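PDB 3EFY: Cif (Cell cycle inhibiting factor) from Escherichia coli, which deamidates, through the C-terminal catalytic part held in this chain, a glutamine of host NEDD8, which disables cullin-RING ubiquitin ligases and arrests the cell cycle. Local coordinates for residues 11-14 / 15-19; 48-52 / 53-57; 100-103 / 104-108; 117-120 / 121-125; 167-170 / 171-174. All coordinates share one frame; numbering follows the deposited sequence.

Interaction 1: residues 11-14 / 15-19; sequences GVTA and NAIMK
T13 and I17 meet within a single run of alpha helix, the first two-thirds of helix 10-22, which starts at the active-site cysteine C10. A catalytic cysteine at the start of a helix is the layout of the papain-like clan to which the Cif family is assigned. Four backbone bonds of the i to i+4 kind join the two halves, from N15 N to G11 O (2.9 Å) through to M18 N on A14 O (3.0 Å). T13 and I17 leave the same flank of the helix one turn apart, with T13 CG2 3.8 Å from I17 CD1; both also pack on F99. With chi1 at -65° the T13 methyl is anti to its own nitrogen and faces I17, while the hydroxyl turns back beside that nitrogen and is hydrogen-bonded to S87 OG. N15 behaves differently: its CG folds back to 3.0 Å from G11 O, yet the amide makes no hydrogen bond there, and OD1 accepts from R58 NE instead. A14 and M18 pack on I69 of the sheet, whereas V12 and A16 face I177 and L181 of the second subunit. Because the backbone groups are paired within the helix, T13 and N15 spend their side-chain polar ends on S87 and R58 outside it, close to C10 and Q86.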
loop_
_atom_site.group_PDB
_atom_site.type_symbol
_atom_site.label_atom_id
_atom_site.label_comp_id
_atom_site.label_asym_id
_atom_site.label_seq_id
_atom_site.Cartn_x
_atom_site.Cartn_y
_atom_site.Cartn_z
ATOM N N GLY A 11 -0.412 12.682 -8.815
ATOM C CA GLY A 11 -0.026 12.764 -7.397
ATOM C C GLY A 11 -0.395 11.536 -6.579
ATOM O O GLY A 11 0.365 11.095 -5.692
ATOM N N VAL A 12 -1.561 10.948 -6.868
ATOM C CA VAL A 12 -1.989 9.703 -6.260
ATOM C C VAL A 12 -1.041 8.552 -6.640
ATOM O O VAL A 12 -0.612 7.789 -5.759
ATOM C CB VAL A 12 -3.444 9.421 -6.614
ATOM C CG1 VAL A 12 -3.819 8.048 -6.237
ATOM C CG2 VAL A 12 -4.332 10.461 -5.887
ATOM N N THR A 13 -0.670 8.465 -7.911
ATOM C CA THR A 13 0.314 7.482 -8.356
ATOM C C THR A 13 1.636 7.675 -7.641
ATOM O O THR A 13 2.196 6.706 -7.101
ATOM C CB THR A 13 0.509 7.589 -9.864
ATOM O OG1 THR A 13 -0.742 7.222 -10.490
ATOM C CG2 THR A 13 1.608 6.649 -10.342
ATOM N N ALA A 14 2.102 8.898 -7.611
ATOM C CA ALA A 14 3.380 9.199 -6.924
ATOM C C ALA A 14 3.353 8.779 -5.468
ATOM O O ALA A 14 4.310 8.171 -4.951
ATOM C CB ALA A 14 3.721 10.669 -7.031
ATOM N N ASN A 15 2.284 9.155 -4.750
ATOM C CA ASN A 15 2.222 8.812 -3.337
ATOM C C ASN A 15 2.205 7.306 -3.092
ATOM O O ASN A 15 2.814 6.804 -2.153
ATOM C CB ASN A 15 0.953 9.413 -2.731
ATOM C CG ASN A 15 0.948 10.907 -2.707
ATOM O OD1 ASN A 15 1.960 11.575 -2.933
ATOM N ND2 ASN A 15 -0.232 11.478 -2.349
ATOM N N ALA A 16 1.516 6.557 -3.966
ATOM C CA ALA A 16 1.429 5.132 -3.854
ATOM C C ALA A 16 2.792 4.455 -4.104
ATOM O O ALA A 16 3.112 3.468 -3.474
ATOM C CB ALA A 16 0.386 4.605 -4.808
ATOM N N ILE A 17 3.536 4.981 -5.044
ATOM C CA ILE A 17 4.880 4.513 -5.327
ATOM C C ILE A 17 5.809 4.755 -4.135
ATOM O O ILE A 17 6.575 3.843 -3.736
ATOM C CB ILE A 17 5.456 5.122 -6.595
ATOM C CG1 ILE A 17 4.654 4.708 -7.827
ATOM C CG2 ILE A 17 6.931 4.675 -6.755
ATOM C CD1 ILE A 17 4.954 5.539 -9.023
ATOM N N MET A 18 5.707 5.920 -3.484
ATOM C CA MET A 18 6.478 6.153 -2.264
ATOM C C MET A 18 6.152 5.101 -1.197
ATOM O O MET A 18 7.064 4.590 -0.535
ATOM C CB MET A 18 6.245 7.566 -1.722
ATOM C CG MET A 18 6.727 8.651 -2.652
ATOM S SD MET A 18 8.506 8.664 -2.959
ATOM C CE MET A 18 9.106 9.455 -1.434
ATOM N N LYS A 19 4.873 4.760 -1.041
ATOM C CA LYS A 19 4.480 3.729 -0.058
ATOM C C LYS A 19 5.123 2.368 -0.416
ATOM O O LYS A 19 5.610 1.636 0.472
ATOM C CB LYS A 19 2.967 3.581 0.022
ATOM C CG LYS A 19 2.275 4.822 0.581
ATOM C CD LYS A 19 0.766 4.586 0.709
ATOM C CE LYS A 19 0.020 5.837 1.260
ATOM N NZ LYS A 19 -1.493 5.701 1.095
#

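Interaction 2: residues 48-52 / 53-57; sequences CMPEC and KSFVL
P50 O is held by R80 NH1 through a hydrogen bond and also lies at the edge of the F55 ring, in its plane, 3.9 Å from CE2. The neighbouring M49 makes a Met-aromatic contact with the same ring, so the loop that follows helix 39-47 folds back on the start of strand 54-61. M49 reaches in against the direction of the F55 side chain and lays its methyl CE over one face, 3.8 Å from the ring centroid and 20° off the normal, a CH-pi contact. SD approaches more obliquely, 4.2 Å from that centroid. The chain is extended as far as SD and turns only at chi3 (-85°), which brings CE above the ring. P50 works from another quarter: its CD touches F55 CZ at 3.9 Å, the two side chains crossing at about a right angle. The extended K53 runs past the proline ring, its CD 4.0 Å from P50 CB. Further out, M49 packs on I72 and F55 on L163, tying the turn to both strands that flank 54-61 in the sheet. The closest touch between M49 and F55 is made by neither sulfur nor methyl but by M49 CG, 3.4 Å from F55 CE2.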
loop_
_atom_site.group_PDB
_atom_site.type_symbol
_atom_site.label_atom_id
_atom_site.label_comp_id
_atom_site.label_asym_id
_atom_site.label_seq_id
_atom_site.Cartn_x
_atom_site.Cartn_y
_atom_site.Cartn_z
ATOM N N CYS A 48 26.295 15.643 -1.963
ATOM C CA CYS A 48 26.891 14.764 -0.944
ATOM C C CYS A 48 26.182 13.426 -0.748
ATOM O O CYS A 48 26.376 12.734 0.267
ATOM C CB CYS A 48 27.017 15.512 0.370
ATOM S SG CYS A 48 25.468 15.982 1.126
ATOM N N MET A 49 25.402 12.997 -1.749
ATOM C CA MET A 49 24.625 11.779 -1.631
ATOM C C MET A 49 25.486 10.527 -1.589
ATOM O O MET A 49 26.291 10.321 -2.486
ATOM C CB MET A 49 23.641 11.651 -2.805
ATOM C CG MET A 49 22.800 10.438 -2.735
ATOM S SD MET A 49 21.393 10.553 -3.923
ATOM C CE MET A 49 20.255 11.457 -2.884
ATOM N N PRO A 50 25.324 9.712 -0.556
ATOM C CA PRO A 50 26.118 8.470 -0.493
ATOM C C PRO A 50 25.920 7.586 -1.711
ATOM O O PRO A 50 24.786 7.423 -2.207
ATOM C CB PRO A 50 25.584 7.790 0.745
ATOM C CG PRO A 50 25.177 8.919 1.606
ATOM C CD PRO A 50 24.564 9.911 0.687
ATOM N N GLU A 51 27.021 7.035 -2.229
ATOM C CA GLU A 51 27.005 6.097 -3.341
ATOM C C GLU A 51 26.539 4.699 -2.943
ATOM O O GLU A 51 26.053 3.944 -3.780
ATOM C CB GLU A 51 28.399 6.038 -4.011
ATOM C CG GLU A 51 28.839 7.360 -4.550
ATOM C CD GLU A 51 30.222 7.325 -5.215
ATOM O OE1 GLU A 51 30.912 6.252 -5.135
ATOM O OE2 GLU A 51 30.533 8.355 -5.856
ATOM N N CYS A 52 26.698 4.342 -1.656
ATOM C CA CYS A 52 26.412 3.036 -1.113
ATOM C C CYS A 52 24.963 2.917 -0.629
ATOM O O CYS A 52 24.589 1.903 -0.022
ATOM C CB CYS A 52 27.332 2.751 0.095
ATOM S SG CYS A 52 26.911 3.725 1.600
ATOM N N LYS A 53 24.133 3.943 -0.914
ATOM C CA LYS A 53 22.721 3.878 -0.516
ATOM C C LYS A 53 21.856 4.202 -1.739
ATOM O O LYS A 53 22.306 4.857 -2.662
ATOM C CB LYS A 53 22.468 4.889 0.580
ATOM C CG LYS A 53 23.182 4.589 1.954
ATOM C CD LYS A 53 22.948 5.757 2.890
ATOM C CE LYS A 53 23.817 5.792 4.167
ATOM N NZ LYS A 53 23.547 7.065 4.971
ATOM N N SER A 54 20.616 3.748 -1.688
ATOM C CA SER A 54 19.612 4.044 -2.702
ATOM C C SER A 54 18.552 5.002 -2.145
ATOM O O SER A 54 18.215 4.951 -0.960
ATOM C CB SER A 54 18.990 2.766 -3.206
ATOM O OG SER A 54 18.545 1.945 -2.174
ATOM N N PHE A 55 18.008 5.851 -3.014
ATOM C CA PHE A 55 17.060 6.885 -2.575
ATOM C C PHE A 55 15.924 7.006 -3.553
ATOM O O PHE A 55 16.065 6.724 -4.738
ATOM C CB PHE A 55 17.736 8.259 -2.531
ATOM C CG PHE A 55 18.848 8.344 -1.526
ATOM C CD1 PHE A 55 18.591 8.811 -0.247
ATOM C CD2 PHE A 55 20.140 7.965 -1.873
ATOM C CE1 PHE A 55 19.634 8.893 0.715
ATOM C CE2 PHE A 55 21.181 8.044 -0.953
ATOM C CZ PHE A 55 20.919 8.508 0.349
ATOM N N VAL A 56 14.788 7.409 -3.019
ATOM C CA VAL A 56 13.636 7.767 -3.860
ATOM C C VAL A 56 13.277 9.227 -3.618
ATOM O O VAL A 56 13.249 9.689 -2.459
ATOM C CB VAL A 56 12.483 6.774 -3.599
ATOM C CG1 VAL A 56 11.987 6.696 -2.127
ATOM C CG2 VAL A 56 11.396 7.045 -4.535
ATOM N N LEU A 57 13.017 9.942 -4.700
ATOM C CA LEU A 57 12.722 11.342 -4.717
ATOM C C LEU A 57 11.335 11.573 -5.282
ATOM O O LEU A 57 11.062 11.230 -6.470
ATOM C CB LEU A 57 13.750 12.081 -5.558
ATOM C CG LEU A 57 13.624 13.564 -5.754
ATOM C CD1 LEU A 57 13.959 14.339 -4.446
ATOM C CD2 LEU A 57 14.593 14.026 -6.871
#

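Interaction 3: residues 100-103 / 104-108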
loop_
_atom_site.group_PDB
_atom_site.type_symbol
_atom_site.label_atom_id
_atom_site.label_comp_id
_atom_site.label_asym_id
_atom_site.label_seq_id
_atom_site.Cartn_x
_atom_site.Cartn_y
_atom_site.Cartn_z
ATOM N N GLU A 100 0.755 1.904 -16.357
ATOM C CA GLU A 100 1.070 0.611 -17.016
ATOM C C GLU A 100 1.880 0.786 -18.308
ATOM O O GLU A 100 2.885 0.097 -18.539
ATOM C CB GLU A 100 -0.233 -0.156 -17.303
ATOM C CG GLU A 100 -0.025 -1.457 -17.987
ATOM C CD GLU A 100 -1.302 -2.257 -18.128
ATOM O OE1 GLU A 100 -2.419 -1.699 -18.011
ATOM O OE2 GLU A 100 -1.166 -3.461 -18.362
ATOM N N ASP A 101 1.470 1.748 -19.117
ATOM C CA ASP A 101 2.108 2.004 -20.408
ATOM C C ASP A 101 3.509 2.575 -20.247
ATOM O O ASP A 101 4.461 2.082 -20.859
ATOM C CB ASP A 101 1.234 2.901 -21.245
ATOM C CG ASP A 101 -0.099 2.246 -21.603
ATOM O OD1 ASP A 101 -0.155 0.979 -21.705
ATOM O OD2 ASP A 101 -1.099 2.992 -21.718
ATOM N N TRP A 102 3.656 3.578 -19.367
ATOM C CA TRP A 102 4.961 4.142 -19.085
ATOM C C TRP A 102 5.927 3.042 -18.592
ATOM O O TRP A 102 7.094 2.957 -19.037
ATOM C CB TRP A 102 4.829 5.275 -18.052
ATOM C CG TRP A 102 6.134 5.910 -17.700
ATOM C CD1 TRP A 102 6.850 5.690 -16.544
ATOM C CD2 TRP A 102 6.940 6.782 -18.507
ATOM N NE1 TRP A 102 8.006 6.415 -16.580
ATOM C CE2 TRP A 102 8.104 7.083 -17.774
ATOM C CE3 TRP A 102 6.810 7.340 -19.787
ATOM C CZ2 TRP A 102 9.103 7.914 -18.289
ATOM C CZ3 TRP A 102 7.763 8.193 -20.265
ATOM C CH2 TRP A 102 8.908 8.493 -19.521
ATOM N N MET A 103 5.473 2.230 -17.643
ATOM C CA MET A 103 6.362 1.320 -16.927
ATOM C C MET A 103 6.804 0.130 -17.785
ATOM O O MET A 103 7.913 -0.422 -17.558
ATOM C CB MET A 103 5.758 0.840 -15.625
ATOM C CG MET A 103 5.483 1.989 -14.637
ATOM S SD MET A 103 7.026 2.744 -14.038
ATOM C CE MET A 103 7.528 1.521 -12.892
ATOM N N THR A 104 5.966 -0.194 -18.759
ATOM C CA THR A 104 6.232 -1.354 -19.647
ATOM C C THR A 104 6.958 -0.945 -20.931
ATOM O O THR A 104 7.200 -1.802 -21.815
ATOM C CB THR A 104 4.924 -2.182 -19.904
ATOM O OG1 THR A 104 3.905 -1.411 -20.539
ATOM C CG2 THR A 104 4.371 -2.776 -18.597
ATOM N N HIS A 105 7.274 0.339 -21.071
ATOM C CA HIS A 105 7.950 0.861 -22.217
ATOM C C HIS A 105 9.111 1.726 -21.682
ATOM O O HIS A 105 10.091 1.199 -21.199
ATOM C CB HIS A 105 6.942 1.510 -23.212
ATOM C CG HIS A 105 5.905 0.534 -23.706
ATOM N ND1 HIS A 105 4.711 0.340 -23.059
ATOM C CD2 HIS A 105 5.947 -0.404 -24.698
ATOM C CE1 HIS A 105 4.030 -0.630 -23.657
ATOM N NE2 HIS A 105 4.760 -1.097 -24.657
ATOM N N LYS A 106 9.002 3.012 -21.712
ATOM C CA LYS A 106 10.135 3.869 -21.483
ATOM C C LYS A 106 10.794 3.795 -20.099
ATOM O O LYS A 106 12.002 3.948 -19.974
ATOM C CB LYS A 106 9.710 5.281 -21.810
ATOM C CG LYS A 106 10.828 6.270 -21.890
ATOM C CD LYS A 106 10.453 7.417 -22.764
ATOM C CE LYS A 106 11.398 8.574 -22.650
ATOM N NZ LYS A 106 11.112 9.610 -23.694
ATOM N N ALA A 107 10.020 3.532 -19.046
ATOM C CA ALA A 107 10.555 3.576 -17.689
ATOM C C ALA A 107 11.679 2.580 -17.424
ATOM O O ALA A 107 12.478 2.862 -16.582
ATOM C CB ALA A 107 9.458 3.330 -16.644
ATOM N N LEU A 108 11.759 1.456 -18.141
ATOM C CA LEU A 108 12.793 0.488 -17.753
ATOM C C LEU A 108 14.186 0.809 -18.257
ATOM O O LEU A 108 15.170 0.217 -17.800
ATOM C CB LEU A 108 12.398 -0.957 -18.050
ATOM C CG LEU A 108 11.316 -1.470 -17.086
ATOM C CD1 LEU A 108 11.082 -2.905 -17.344
ATOM C CD2 LEU A 108 11.632 -1.238 -15.610
#
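The indole of W102 carries the K106 side chain across one face. K106 CB stands 4.0 Å from the centroid of the six-membered ring and 20° off its normal, a CH-pi contact, and the extended chain continues over the rim to bring CD within 3.7 Å of W102 CH2. W102 CG is anti to the backbone nitrogen (chi1 180°), which swings the indole under the turn that closes helix 99-103. A107 meets the pyrrole part, its CB 3.4 Å from W102 NE1, while M103 SD touches that same methyl at 3.6 Å. The polar groups approach carbonyls at the helix end in different ways. H105 ND1 donates to D101 O at 2.8 Å, lying in the carbonyl plane on a lone pair, with the oxygen in the imidazole plane too. T104 reaches E100 O twice, through OG1 at 2.7 Å and through N, from opposite faces of the carbonyl plane. W102 O receives A107 N at 3.0 Å and a weak bond from H105 N. W102 NE1 donates to L84 O and the indole packs on the active-site residue Q86. Several helix-end carbonyls thus find donors in the turn, though M103 O, buried against L108 CG, lacks one, and the N-H to L84 O would restrain the indole's rotation beside Q86. The bond to D101 O implies a proton on ND1 of H105.

Interaction 4: residues 117-120 / 121-125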
loop_
_atom_site.group_PDB
_atom_site.type_symbol
_atom_site.label_atom_id
_atom_site.label_comp_id
_atom_site.label_asym_id
_atom_site.label_seq_id
_atom_site.Cartn_x
_atom_site.Cartn_y
_atom_site.Cartn_z
ATOM N N CYS A 117 18.167 16.592 -13.207
ATOM C CA CYS A 117 18.599 17.736 -12.435
ATOM C C CYS A 117 18.808 19.019 -13.263
ATOM O O CYS A 117 18.457 20.132 -12.854
ATOM C CB CYS A 117 19.830 17.371 -11.596
ATOM S SG CYS A 117 19.355 16.226 -10.267
ATOM N N ASN A 118 19.367 18.868 -14.446
ATOM C CA ASN A 118 19.505 19.990 -15.350
ATOM C C ASN A 118 18.123 20.518 -15.702
ATOM O O ASN A 118 17.909 21.733 -15.721
ATOM C CB ASN A 118 20.223 19.577 -16.621
ATOM C CG ASN A 118 20.326 20.736 -17.637
ATOM O OD1 ASN A 118 19.631 20.757 -18.664
ATOM N ND2 ASN A 118 21.171 21.725 -17.328
ATOM N N TYR A 119 17.178 19.611 -15.935
ATOM C CA TYR A 119 15.782 20.023 -16.185
ATOM C C TYR A 119 15.223 20.864 -15.023
ATOM O O TYR A 119 14.634 21.938 -15.225
ATOM C CB TYR A 119 14.856 18.786 -16.535
ATOM C CG TYR A 119 13.418 19.098 -16.332
ATOM C CD1 TYR A 119 12.724 19.888 -17.241
ATOM C CD2 TYR A 119 12.771 18.746 -15.137
ATOM C CE1 TYR A 119 11.437 20.275 -17.007
ATOM C CE2 TYR A 119 11.467 19.105 -14.903
ATOM C CZ TYR A 119 10.799 19.870 -15.841
ATOM O OH TYR A 119 9.531 20.293 -15.621
ATOM N N PHE A 120 15.394 20.405 -13.770
ATOM C CA PHE A 120 14.897 21.167 -12.626
ATOM C C PHE A 120 15.483 22.582 -12.643
ATOM O O PHE A 120 14.783 23.590 -12.427
ATOM C CB PHE A 120 15.299 20.525 -11.275
ATOM C CG PHE A 120 14.758 19.139 -11.022
ATOM C CD1 PHE A 120 13.569 18.703 -11.515
ATOM C CD2 PHE A 120 15.472 18.282 -10.201
ATOM C CE1 PHE A 120 13.141 17.443 -11.264
ATOM C CE2 PHE A 120 15.038 17.058 -9.920
ATOM C CZ PHE A 120 13.880 16.605 -10.441
ATOM N N SER A 121 16.783 22.645 -12.906
ATOM C CA SER A 121 17.477 23.924 -12.912
ATOM C C SER A 121 16.928 24.861 -13.999
ATOM O O SER A 121 16.614 26.007 -13.729
ATOM C CB SER A 121 18.979 23.720 -13.083
ATOM O OG SER A 121 19.600 24.989 -12.963
ATOM N N CYS A 122 16.781 24.349 -15.206
ATOM C CA CYS A 122 16.213 25.140 -16.314
ATOM C C CYS A 122 14.785 25.605 -16.030
ATOM O O CYS A 122 14.480 26.782 -16.165
ATOM C CB CYS A 122 16.233 24.341 -17.611
ATOM S SG CYS A 122 17.873 24.029 -18.251
ATOM N N MET A 123 13.901 24.695 -15.611
ATOM C CA MET A 123 12.517 25.055 -15.343
ATOM C C MET A 123 12.399 26.060 -14.199
ATOM O O MET A 123 11.564 26.967 -14.234
ATOM C CB MET A 123 11.688 23.788 -15.077
ATOM C CG MET A 123 10.235 23.965 -14.821
ATOM S SD MET A 123 9.378 24.542 -16.335
ATOM C CE MET A 123 10.385 23.741 -17.532
ATOM N N SER A 124 13.256 25.946 -13.192
ATOM C CA SER A 124 13.200 26.866 -12.054
ATOM C C SER A 124 13.570 28.298 -12.455
ATOM O O SER A 124 13.184 29.224 -11.782
ATOM C CB SER A 124 14.098 26.403 -10.899
ATOM O OG SER A 124 15.434 26.343 -11.289
ATOM N N GLN A 125 14.277 28.445 -13.562
ATOM C CA GLN A 125 14.691 29.737 -14.101
ATOM C C GLN A 125 13.824 30.159 -15.300
ATOM O O GLN A 125 14.198 31.081 -16.041
ATOM C CB GLN A 125 16.128 29.645 -14.556
ATOM C CG GLN A 125 17.128 29.449 -13.435
ATOM C CD GLN A 125 18.501 29.184 -13.955
ATOM O OE1 GLN A 125 18.950 28.038 -14.010
ATOM N NE2 GLN A 125 19.188 30.240 -14.367
#
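Y119 and M123 stand next to each other on helix 113-124, one turn apart and with their side chains running in the same direction. M123 CE comes to 3.7 Å from Y119 CE1, and M123 CG lies 3.8 Å from Y119 OH, so the thioether lies alongside the tyrosine, its methyl approaching the ring obliquely. The methionine leaves anti to its nitrogen and then bends at chi2 (68°) and again at chi3, which folds the terminal methyl back toward the ring. On another side of the helix C122 SG sits 3.7 Å from N118 OD1, an oxygen that also takes a weak hydrogen bond from Q132 NE2. Beneath these side chains run the helical backbone bonds, among them C122 N to N118 O and M123 N to Y119 O, both 2.9 Å and close to straight. Near the C-terminal end, F120 O receives S124 N at 2.9 Å. The S124 hydroxyl lies within reach of both S121 O and F120 O.

The next shell sets the rings. The Y119 hydroxyl is hydrogen-bonded to D61 OD2, and its ring meets F137 of helix 130-137 edge-to-face. F120 turns instead to F159 and F161 of strand 159-166, again edge-to-face, and packs on L39 and L42 of helix 39-47. Helix 113-124 is in this way wedged between sheet and neighbouring helices by aromatic residues. The chemistry is mostly apolar, with polar tethers from Y119 OH to D61 and from S124 O to Y153 OH: the bond to D61 satisfies the phenol oxygen of Y119 and would limit rotation of a ring already packed against M123.

Interaction 5: residues 167-170 / 171-174; sequences DTDN and IEKN
N174 N donates to N170 O at 2.9 Å, the tightest of the backbone bonds between the two halves; K173 N to D169 O and E172 N to T168 O are somewhat longer, and the bond from I171 N to D167 O is long and weak. D167 O also takes N170 N, at 2.9 Å. D167 occupies the N-cap position, though its carboxylate makes no capping bond.

Among charged groups, D169 OD1 and E172 OE2 approach to 4.1 Å, like charges whose side chains cross obliquely with carboxylate planes 57° apart. Both lie in the first turns of the helix, where the positive end of the helix dipole would tend to offset their repulsion. T168 and E172 share a heading along the helix surface, without a bond between their ends.

These turns start helix 168-184, which follows directly from strand 159-166, an outer strand of the antiparallel sheet within this chain, and leans on the end of helix 10-22.

Polar side chains gather at that end. K173 NZ donates to N174 OD1 at 2.6 Å from 35° out of the carbonyl plane, so it misses a lone pair, and it also reaches D23 O. N174 ND2 is bonded to L20 O and D23 O, which holds the amide of N174 in place from both its oxygen and its nitrogen.

The apolar part is I171, packed on L20 and F21 and on L188 of the second subunit. Separately, its CG2 sits where it points back over the T168 carbonyl, a van der Waals contact 3.2 Å from T168 O.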
loop_
_atom_site.group_PDB
_atom_site.type_symbol
_atom_site.label_atom_id
_atom_site.label_comp_id
_atom_site.label_asym_id
_atom_site.label_seq_id
_atom_site.Cartn_x
_atom_site.Cartn_y
_atom_site.Cartn_z
ATOM N N ASP A 167 15.419 0.640 1.068
ATOM C CA ASP A 167 16.071 -0.682 1.047
ATOM C C ASP A 167 15.444 -1.506 -0.044
ATOM O O ASP A 167 14.222 -1.639 -0.092
ATOM C CB ASP A 167 15.836 -1.359 2.371
ATOM C CG ASP A 167 16.485 -0.645 3.498
ATOM O OD1 ASP A 167 17.653 -0.227 3.341
ATOM O OD2 ASP A 167 15.838 -0.527 4.560
ATOM N N THR A 168 16.279 -2.075 -0.898
ATOM C CA THR A 168 15.783 -2.868 -2.008
ATOM C C THR A 168 14.938 -4.063 -1.541
ATOM O O THR A 168 13.981 -4.417 -2.201
ATOM C CB THR A 168 16.940 -3.280 -2.887
ATOM O OG1 THR A 168 16.437 -4.018 -4.005
ATOM C CG2 THR A 168 17.908 -4.090 -2.061
ATOM N N ASP A 169 15.229 -4.614 -0.356
ATOM C CA ASP A 169 14.420 -5.710 0.192
ATOM C C ASP A 169 12.980 -5.282 0.479
ATOM O O ASP A 169 12.045 -6.074 0.365
ATOM C CB ASP A 169 15.029 -6.217 1.506
ATOM C CG ASP A 169 16.249 -7.044 1.316
ATOM O OD1 ASP A 169 16.566 -7.486 0.180
ATOM O OD2 ASP A 169 16.910 -7.264 2.357
ATOM N N ASN A 170 12.788 -4.009 0.809
ATOM C CA ASN A 170 11.480 -3.555 1.143
ATOM C C ASN A 170 10.581 -3.348 -0.086
ATOM O O ASN A 170 9.388 -3.704 -0.085
ATOM C CB ASN A 170 11.604 -2.269 1.895
ATOM C CG ASN A 170 10.416 -1.959 2.617
ATOM O OD1 ASN A 170 9.766 -0.934 2.373
ATOM N ND2 ASN A 170 10.055 -2.849 3.539
ATOM N N ILE A 171 11.150 -2.759 -1.124
ATOM C CA ILE A 171 10.370 -2.567 -2.371
ATOM C C ILE A 171 9.972 -3.944 -2.902
ATOM O O ILE A 171 8.826 -4.151 -3.331
ATOM C CB ILE A 171 11.074 -1.631 -3.401
ATOM C CG1 ILE A 171 10.277 -1.527 -4.720
ATOM C CG2 ILE A 171 12.484 -2.105 -3.772
ATOM C CD1 ILE A 171 8.862 -0.972 -4.573
ATOM N N GLU A 172 10.890 -4.907 -2.814
ATOM C CA GLU A 172 10.605 -6.249 -3.307
ATOM C C GLU A 172 9.445 -6.844 -2.545
ATOM O O GLU A 172 8.537 -7.360 -3.161
ATOM C CB GLU A 172 11.830 -7.169 -3.173
ATOM C CG GLU A 172 12.959 -6.898 -4.114
ATOM C CD GLU A 172 14.221 -7.700 -3.771
ATOM O OE1 GLU A 172 15.264 -7.400 -4.382
ATOM O OE2 GLU A 172 14.162 -8.617 -2.901
ATOM N N LYS A 173 9.463 -6.771 -1.205
ATOM C CA LYS A 173 8.411 -7.297 -0.364
ATOM C C LYS A 173 7.075 -6.610 -0.661
ATOM O O LYS A 173 6.052 -7.273 -0.792
ATOM C CB LYS A 173 8.757 -7.099 1.114
ATOM C CG LYS A 173 7.583 -7.265 2.077
ATOM C CD LYS A 173 7.811 -6.638 3.491
ATOM C CE LYS A 173 8.207 -5.090 3.497
ATOM N NZ LYS A 173 7.102 -4.053 3.695
ATOM N N ASN A 174 7.082 -5.278 -0.782
ATOM C CA ASN A 174 5.834 -4.576 -1.059
ATOM C C ASN A 174 5.210 -4.847 -2.429
ATOM O O ASN A 174 3.995 -4.820 -2.573
ATOM C CB ASN A 174 5.991 -3.067 -0.810
ATOM C CG ASN A 174 6.151 -2.745 0.688
ATOM O OD1 ASN A 174 5.697 -3.507 1.547
ATOM N ND2 ASN A 174 6.788 -1.627 0.993
#

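Overall arrangement
Interaction 1 lies nearest the chain's centre, about 9 Å from it, and interaction 5, largely at the surface, is the farthest at about 18 Å. Interactions 1, 3 and 4 bring buried residues up to the catalytic region: helix 10-22 leads from C10, W102 packs on Q86, and Y119 lies about 7 Å from the side chain of H66. Interaction 2, partly buried at the start of an inner strand, and interaction 5 lie away from those sites. Interaction 1 touches both: M18 packs on V56, and interaction 5 leans on the same helix 10-22. The aromatic packing of 2 and 4 contrasts with the hydrogen-bonded helix end of 3. Interactions 1, 3 and 5 also touch the second subunit.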